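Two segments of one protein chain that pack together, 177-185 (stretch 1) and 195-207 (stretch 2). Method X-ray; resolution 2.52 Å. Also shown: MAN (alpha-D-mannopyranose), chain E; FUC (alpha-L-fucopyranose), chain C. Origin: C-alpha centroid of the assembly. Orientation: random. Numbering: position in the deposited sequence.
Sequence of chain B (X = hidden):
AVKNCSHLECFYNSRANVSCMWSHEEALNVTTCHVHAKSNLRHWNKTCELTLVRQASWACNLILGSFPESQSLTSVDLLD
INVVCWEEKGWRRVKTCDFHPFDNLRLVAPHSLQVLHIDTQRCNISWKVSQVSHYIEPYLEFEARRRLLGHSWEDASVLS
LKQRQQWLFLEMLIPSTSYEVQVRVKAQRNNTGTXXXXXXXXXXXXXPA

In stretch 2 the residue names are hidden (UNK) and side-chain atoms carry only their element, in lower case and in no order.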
# COMPACT_ATOMS: atom_id res chain seq x y z
N THR B 177 -1.52 -37.57 12.10
CA THR B 177 -2.12 -36.75 13.13
C THR B 177 -3.03 -35.72 12.48
O THR B 177 -2.68 -35.14 11.45
CB THR B 177 -1.05 -36.05 13.98
OG1 THR B 177 -0.20 -37.03 14.58
CG2 THR B 177 -1.69 -35.20 15.07
N SER B 178 -4.20 -35.50 13.08
CA SER B 178 -5.22 -34.61 12.53
C SER B 178 -5.15 -33.24 13.19
O SER B 178 -5.12 -33.15 14.42
CB SER B 178 -6.61 -35.21 12.71
OG SER B 178 -6.72 -36.47 12.06
N TYR B 179 -5.14 -32.19 12.37
CA TYR B 179 -5.06 -30.82 12.84
C TYR B 179 -6.25 -30.02 12.32
O TYR B 179 -6.93 -30.42 11.38
CB TYR B 179 -3.76 -30.15 12.39
CG TYR B 179 -2.49 -30.86 12.80
CD1 TYR B 179 -1.97 -31.89 12.01
CD2 TYR B 179 -1.81 -30.50 13.95
CE1 TYR B 179 -0.80 -32.54 12.38
CE2 TYR B 179 -0.64 -31.15 14.32
CZ TYR B 179 -0.14 -32.16 13.53
OH TYR B 179 1.01 -32.80 13.90
N GLU B 180 -6.46 -28.86 12.94
CA GLU B 180 -7.48 -27.90 12.53
C GLU B 180 -6.87 -26.51 12.53
O GLU B 180 -6.12 -26.16 13.45
CB GLU B 180 -8.71 -27.96 13.46
CG GLU B 180 -10.05 -27.85 12.74
CD GLU B 180 -11.22 -28.19 13.65
OE1 GLU B 180 -10.99 -28.66 14.79
OE2 GLU B 180 -12.39 -27.98 13.24
N VAL B 181 -7.19 -25.72 11.51
CA VAL B 181 -6.53 -24.44 11.29
C VAL B 181 -7.57 -23.37 10.96
O VAL B 181 -8.48 -23.61 10.16
CB VAL B 181 -5.48 -24.54 10.16
CG1 VAL B 181 -5.12 -23.16 9.62
CG2 VAL B 181 -4.23 -25.23 10.66
N GLN B 182 -7.42 -22.20 11.58
CA GLN B 182 -8.21 -21.02 11.27
C GLN B 182 -7.27 -19.85 11.00
O GLN B 182 -6.21 -19.74 11.62
CB GLN B 182 -9.16 -20.65 12.41
CG GLN B 182 -10.29 -21.63 12.64
CD GLN B 182 -11.26 -21.15 13.71
OE1 GLN B 182 -10.88 -20.95 14.86
NE2 GLN B 182 -12.51 -20.93 13.32
N VAL B 183 -7.67 -18.97 10.08
CA VAL B 183 -6.88 -17.81 9.69
C VAL B 183 -7.75 -16.56 9.81
O VAL B 183 -8.98 -16.63 9.72
CB VAL B 183 -6.31 -17.96 8.27
CG1 VAL B 183 -5.12 -17.03 8.07
CG2 VAL B 183 -5.91 -19.40 7.98
N ARG B 184 -7.10 -15.42 10.02
CA ARG B 184 -7.78 -14.14 10.06
C ARG B 184 -6.86 -13.06 9.50
O ARG B 184 -5.65 -13.25 9.37
CB ARG B 184 -8.24 -13.78 11.48
CG ARG B 184 -7.14 -13.77 12.52
CD ARG B 184 -7.71 -13.46 13.89
NE ARG B 184 -6.67 -13.20 14.88
CZ ARG B 184 -6.92 -12.79 16.12
NH1 ARG B 184 -8.17 -12.58 16.51
NH2 ARG B 184 -5.92 -12.58 16.97
N VAL B 185 -7.45 -11.90 9.18
CA VAL B 185 -6.79 -10.87 8.39
C VAL B 185 -7.01 -9.50 9.02
O VAL B 185 -8.02 -9.26 9.70
CB VAL B 185 -7.28 -10.90 6.92
CG1 VAL B 185 -8.76 -10.56 6.84
CG2 VAL B 185 -6.45 -9.98 6.04
N UNK B 195 -9.24 -7.17 14.41
CA UNK B 195 -9.03 -8.37 13.62
C UNK B 195 -10.33 -8.87 13.00
O UNK B 195 -11.42 -8.67 13.55
c UNK B 195 -8.41 -9.48 14.47
c UNK B 195 -6.03 -10.33 12.36
c UNK B 195 -5.95 -9.79 13.64
c UNK B 195 -6.23 -8.93 15.69
c UNK B 195 -6.93 -9.39 14.61
c UNK B 195 -4.68 -9.53 14.20
n UNK B 195 -4.88 -9.01 15.45
c UNK B 195 -4.86 -10.60 11.68
c UNK B 195 -3.61 -10.33 12.26
c UNK B 195 -3.50 -9.80 13.51
N UNK B 196 -10.21 -9.52 11.85
CA UNK B 196 -11.35 -10.17 11.23
C UNK B 196 -11.66 -11.47 11.96
O UNK B 196 -10.80 -12.04 12.62
o UNK B 196 -10.26 -11.61 9.62
c UNK B 196 -11.06 -10.45 9.76
N UNK B 197 -12.90 -11.95 11.86
CA UNK B 197 -13.24 -13.23 12.48
C UNK B 197 -12.42 -14.37 11.89
O UNK B 197 -11.91 -14.29 10.77
c UNK B 197 -15.22 -12.02 11.96
c UNK B 197 -14.73 -13.40 12.17
c UNK B 197 -14.09 -11.29 11.29
N UNK B 198 -12.29 -15.44 12.67
CA UNK B 198 -11.53 -16.59 12.22
C UNK B 198 -12.22 -17.26 11.04
O UNK B 198 -13.45 -17.31 10.97
c UNK B 198 -10.77 -16.65 15.67
c UNK B 198 -8.99 -17.07 14.37
n UNK B 198 -9.64 -16.31 16.38
c UNK B 198 -6.71 -17.23 13.66
c UNK B 198 -6.29 -16.72 14.90
c UNK B 198 -7.19 -16.38 15.88
c UNK B 198 -8.06 -17.40 13.39
c UNK B 198 -11.35 -17.59 13.36
c UNK B 198 -8.54 -16.56 15.60
c UNK B 198 -10.42 -17.12 14.43
N UNK B 199 -11.42 -17.78 10.12
CA UNK B 199 -11.95 -18.47 8.95
C UNK B 199 -12.62 -19.77 9.37
O UNK B 199 -12.42 -20.28 10.47
c UNK B 199 -10.83 -18.76 7.96
o UNK B 199 -9.86 -19.63 8.51
N UNK B 200 -13.44 -20.30 8.46
CA UNK B 200 -14.02 -21.62 8.67
C UNK B 200 -12.89 -22.63 8.84
O UNK B 200 -12.04 -22.74 7.94
n UNK B 200 -18.22 -21.49 6.15
c UNK B 200 -17.29 -22.29 6.67
c UNK B 200 -16.39 -21.68 7.73
o UNK B 200 -17.15 -23.46 6.31
c UNK B 200 -14.93 -22.02 7.52
N UNK B 201 -12.83 -23.35 9.95
CA UNK B 201 -11.66 -24.21 10.21
C UNK B 201 -11.48 -25.28 9.15
O UNK B 201 -12.45 -25.81 8.59
c UNK B 201 -11.98 -24.83 11.58
c UNK B 201 -13.81 -23.39 11.05
c UNK B 201 -13.46 -24.65 11.76
N UNK B 202 -10.22 -25.58 8.86
CA UNK B 202 -9.83 -26.58 7.88
C UNK B 202 -9.19 -27.76 8.61
O UNK B 202 -8.16 -27.59 9.28
c UNK B 202 -9.15 -27.27 4.72
c UNK B 202 -8.21 -26.96 5.88
c UNK B 202 -6.89 -26.41 5.37
c UNK B 202 -8.86 -25.99 6.86
N UNK B 203 -9.79 -28.93 8.48
CA UNK B 203 -9.32 -30.13 9.16
C UNK B 203 -8.53 -30.99 8.18
O UNK B 203 -9.03 -31.34 7.11
o UNK B 203 -11.41 -30.04 10.37
c UNK B 203 -10.49 -30.93 9.74
c UNK B 203 -9.99 -31.94 10.75
N UNK B 204 -7.29 -31.33 8.56
CA UNK B 204 -6.42 -32.12 7.71
C UNK B 204 -5.61 -33.09 8.57
O UNK B 204 -5.36 -32.83 9.75
c UNK B 204 -4.55 -30.39 7.71
c UNK B 204 -3.25 -30.80 7.98
c UNK B 204 -4.12 -28.38 8.97
c UNK B 204 -2.40 -30.02 8.74
c UNK B 204 -2.83 -28.80 9.23
c UNK B 204 -4.97 -29.16 8.21
c UNK B 204 -5.47 -31.24 6.88
N UNK B 205 -5.21 -34.20 7.96
CA UNK B 205 -4.45 -35.24 8.64
C UNK B 205 -3.19 -35.55 7.85
O UNK B 205 -3.23 -35.69 6.62
n UNK B 205 -4.79 -39.94 10.43
n UNK B 205 -5.47 -39.30 12.54
c UNK B 205 -4.58 -37.63 9.58
c UNK B 205 -5.29 -36.52 8.82
n UNK B 205 -4.15 -41.15 12.27
c UNK B 205 -4.80 -40.13 11.75
c UNK B 205 -5.48 -38.84 9.76
N UNK B 206 -2.07 -35.66 8.56
CA UNK B 206 -0.78 -35.90 7.92
C UNK B 206 -0.67 -37.35 7.46
O UNK B 206 -1.35 -38.25 7.97
c UNK B 206 0.53 -34.06 9.00
o UNK B 206 0.07 -36.11 10.18
c UNK B 206 0.36 -35.57 8.89
N UNK B 207 0.22 -37.57 6.49
CA UNK B 207 0.44 -38.91 5.96
C UNK B 207 1.07 -39.79 7.04
O UNK B 207 1.96 -39.34 7.77
c UNK B 207 1.60 -40.18 4.04
n UNK B 207 1.17 -39.14 -0.31
n UNK B 207 2.12 -39.32 1.77
c UNK B 207 1.60 -39.89 0.69
c UNK B 207 2.63 -40.05 2.93
c UNK B 207 1.35 -38.84 4.73
n UNK B 207 1.51 -41.21 0.62
C1 MAN E . -18.91 -20.22 11.22
C2 MAN E . -17.97 -21.13 12.06
C3 MAN E . -16.92 -20.30 12.78
C4 MAN E . -16.16 -19.40 11.79
C5 MAN E . -17.15 -18.51 11.02
C6 MAN E . -16.47 -17.69 9.93
O2 MAN E . -17.24 -22.04 11.22
O3 MAN E . -16.00 -21.11 13.50
O4 MAN E . -15.24 -18.57 12.49
O5 MAN E . -18.16 -19.34 10.37
O6 MAN E . -17.41 -16.76 9.41
C1 FUC C . -19.61 -8.64 9.37
C2 FUC C . -18.30 -7.95 8.91
C3 FUC C . -17.05 -8.66 9.45
C4 FUC C . -17.35 -10.12 9.88
C5 FUC C . -18.48 -10.14 10.93
C6 FUC C . -19.21 -11.47 11.03
O2 FUC C . -18.27 -6.57 9.27
O3 FUC C . -16.05 -8.70 8.44
O4 FUC C . -17.68 -10.94 8.76
O5 FUC C . -19.49 -9.12 10.70

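Position 195 has one carbon leading into fused five- and six-membered rings of eight carbons and one nitrogen, a flat plate against Arg 184: this is Trp 195. The guanidinium lies on it at 3.9 Å between centres, planes 7° apart, where the cation meets the ring's electrons.

At 196 one carbon carries one oxygen, and the backbone N of Val 185 donates to that oxygen at 2.9 Å. The residue is Ser 196, short enough to bring a hydroxyl to the neighbouring strand; its own N donates to Val 185 O (3.1 Å).

Position 197 has three carbons closing a ring onto its N, and its CA-to-CB bond points away from stretch 1. It is Pro 197, which has no N-H to offer.

Position 198 repeats the fused rings with one nitrogen, now over the other face of the Arg 184 guanidinium. In Trp 198, the six-membered ring receives Arg 184 CD 3.5 Å from its centroid, and the backbone O accepts from mannose O4 (2.7 Å).

At 199 one carbon carries one oxygen, 2.8 Å from Val 183 N. This is Ser 199, whose short hydroxyl can accept from the strand N-H. Ser 199 N donates to Val 183 O (2.7 Å), and Gln 182 NE2 donates to Ser 199 O (2.9 Å).

At 200, three carbons end in one oxygen and one nitrogen; the CA-to-CB bond points away from stretch 1: Gln 200, polar and exposed.

Three carbons close onto N at 201, near Glu 180 OE2 and Gln 182 NE2: Pro 201. Lacking an N-H, it suits a place just before the paired strand.

Four carbons forked at the second, on a backbone hydrogen-bonded to Val 181, mark Leu 202, sharing that residue's apolar face of the sheet.

At 203 one carbon bears an oxygen and a carbon, near Glu 180 CG: Thr 203, beta-branched and suited to an exposed strand.

A carbon and a six-carbon ring at 204, packed on Tyr 179 CB and Val 181 CG2, identify Phe 204, buried beside them.

At 205, three carbons, a nitrogen, then a carbon with two nitrogens, one near Ser 178 OG, make Arg 205; its long chain lets NH1 donate to that hydroxyl (3.1 Å).

Position 206 has one carbon bearing a carbon and an oxygen, the latter 2.9 Å from Thr 177 N. In Thr 206 the hydroxyl accepts from that N, while the methyl nears Tyr 179.

Position 207 has three carbons, a nitrogen, then a carbon with two nitrogens, touching nothing on stretch 1: Arg 207, exposed.

The contact joins an antiparallel ladder, at Ser 178 to Val 181, to a looped segment where serine hydroxyls accept from strand N-H groups and two tryptophans sandwich Arg 184.

Stretch 2, residues 195-207: WSPWSQPLTFRTR
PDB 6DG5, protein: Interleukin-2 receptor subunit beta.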